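Local coordinates for glutathione S-transferase, N-terminal domain protein (Pseudomonas putida, PDB 4NAX), which binds oxidized glutathione disulfide and, as a member of the GST superfamily, probably acts as a glutathione transferase, at residues Q103-Q107 and E177-I183. Numbering follows the deposited sequence. Where two conformers were deposited one is given.
Sequences QLLSQ and EYSIADI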
# COMPACT_ATOMS: atom_id res chain seq x y z
N GLN A 103 7.51 17.06 -8.52
CA GLN A 103 8.75 16.68 -7.87
C GLN A 103 8.64 15.28 -7.27
O GLN A 103 7.57 14.88 -6.80
CB GLN A 103 9.05 17.65 -6.72
CG GLN A 103 9.29 19.09 -7.17
CD GLN A 103 9.63 20.00 -6.00
OE1 GLN A 103 10.53 19.71 -5.23
NE2 GLN A 103 8.89 21.09 -5.85
N LEU A 104 9.75 14.56 -7.27
CA LEU A 104 9.93 13.31 -6.52
C LEU A 104 9.13 12.14 -7.05
O LEU A 104 8.95 11.12 -6.37
CB LEU A 104 9.72 13.54 -5.02
CG LEU A 104 10.72 14.55 -4.44
CD1 LEU A 104 10.34 14.94 -3.03
CD2 LEU A 104 12.14 14.02 -4.40
N LEU A 105 8.73 12.24 -8.31
CA LEU A 105 8.18 11.11 -9.05
C LEU A 105 8.49 11.41 -10.51
O LEU A 105 8.01 12.39 -11.06
CB LEU A 105 6.67 10.97 -8.84
CG LEU A 105 5.95 9.84 -9.58
CD1 LEU A 105 6.58 8.47 -9.30
CD2 LEU A 105 4.46 9.82 -9.24
N SER A 106 9.33 10.59 -11.12
CA SER A 106 9.84 10.86 -12.45
C SER A 106 8.74 11.05 -13.46
O SER A 106 7.74 10.36 -13.43
CB SER A 106 10.69 9.69 -12.92
OG SER A 106 11.30 9.96 -14.18
N GLN A 107 9.00 11.97 -14.40
CA GLN A 107 8.16 12.16 -15.57
C GLN A 107 8.45 11.13 -16.66
O GLN A 107 7.66 10.98 -17.59
CB GLN A 107 8.32 13.56 -16.18
CG GLN A 107 8.46 14.73 -15.21
CD GLN A 107 7.14 15.38 -14.84
OE1 GLN A 107 6.24 15.50 -15.67
NE2 GLN A 107 7.03 15.82 -13.58
N GLU A 177 16.27 8.61 -9.48
CA GLU A 177 16.35 9.83 -8.68
C GLU A 177 15.65 9.61 -7.34
O GLU A 177 14.71 8.81 -7.24
CB GLU A 177 15.68 11.01 -9.40
CG GLU A 177 16.40 11.50 -10.64
CD GLU A 177 16.14 10.63 -11.85
OE1 GLU A 177 17.12 10.25 -12.52
OE2 GLU A 177 14.96 10.31 -12.13
N TYR A 178 16.11 10.32 -6.32
CA TYR A 178 15.43 10.40 -5.04
C TYR A 178 13.94 10.62 -5.29
O TYR A 178 13.55 11.44 -6.13
CB TYR A 178 16.01 11.55 -4.22
CG TYR A 178 15.38 11.80 -2.86
CD1 TYR A 178 15.39 10.83 -1.87
CD2 TYR A 178 14.81 13.03 -2.56
CE1 TYR A 178 14.87 11.08 -0.61
CE2 TYR A 178 14.29 13.30 -1.32
CZ TYR A 178 14.31 12.32 -0.34
OH TYR A 178 13.81 12.57 0.93
N SER A 179 13.10 9.88 -4.58
CA SER A 179 11.67 9.89 -4.90
C SER A 179 10.81 9.61 -3.69
O SER A 179 11.30 9.29 -2.59
CB SER A 179 11.38 8.80 -5.94
OG SER A 179 11.37 7.50 -5.34
N ILE A 180 9.50 9.69 -3.93
CA ILE A 180 8.53 9.29 -2.92
C ILE A 180 8.70 7.86 -2.42
O ILE A 180 8.25 7.55 -1.31
CB ILE A 180 7.07 9.53 -3.39
CG1 ILE A 180 6.72 8.75 -4.66
CG2 ILE A 180 6.82 11.02 -3.52
CD1 ILE A 180 5.27 8.92 -5.08
N ALA A 181 9.31 6.96 -3.21
CA ALA A 181 9.56 5.61 -2.69
C ALA A 181 10.56 5.65 -1.53
O ALA A 181 10.40 4.91 -0.55
CB ALA A 181 10.07 4.68 -3.79
N ASP A 182 11.60 6.46 -1.63
CA ASP A 182 12.56 6.61 -0.53
C ASP A 182 11.90 7.22 0.69
O ASP A 182 12.12 6.77 1.82
CB ASP A 182 13.75 7.44 -0.95
CG ASP A 182 14.38 6.93 -2.23
OD1 ASP A 182 14.90 5.80 -2.23
OD2 ASP A 182 14.32 7.65 -3.24
N ILE A 183 11.10 8.25 0.45
CA ILE A 183 10.41 8.93 1.53
C ILE A 183 9.45 7.98 2.26
O ILE A 183 9.28 8.06 3.48
CB ILE A 183 9.71 10.20 1.01
CG1 ILE A 183 10.78 11.21 0.56
CG2 ILE A 183 8.79 10.81 2.06
CD1 ILE A 183 10.23 12.38 -0.23
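The N-cap of helix 180-193 meets the loop that leads from helix 90-101 to helix 109-137, and Leu104 carries most of the contact. Leu104 O accepts from Ile180 N at 2.9 Å, nearly straight (N-H...O 162°) and in the carbonyl plane, so the loop takes up one of the backbone N-H groups of the helix's first turn. Ser179 CA comes within 3.3 Å of the same Leu104 O, and CG2 of Ile180 borders this oxygen as well. Inside 177-183, Ser179 and Asp182 form the N-capping box familiar from the C-terminal domain of the GST superfamily: Ser179 OG accepts from Ala181 N (3.0 Å), while Ser179 N gives its hydrogen to the anti lone pair of Asp182 OD2 (2.9 Å). Asp182 OD1 takes a further bond from Met174 N, so both carboxylate oxygens are engaged and the carboxylate is tied to the preceding loop. The two branches of Leu104 part over the start of the helix. Leu104 CD2 lies obliquely against the Tyr178 ring, 3.4 Å from Tyr178 CD2, and Leu104 CD1 reaches Ile183 CD1 at 3.8 Å, the side chains of Leu104 and Ile183 crossing at about a right angle. A chi1 of 178° sets the Tyr178 ring beside its own carbonyl carbon, where Leu104 CD2 meets it, and the Tyr178 hydroxyl is hydrogen-bonded to Glu40. Leu104 also packs on Met37 and Ile41 of helix 31-41, in the thioredoxin-like N-terminal domain, so it sits at the seam between the two domains. Farther along the loop, Leu105 CD2 loosely meets Ile180 CD1 at 4.3 Å.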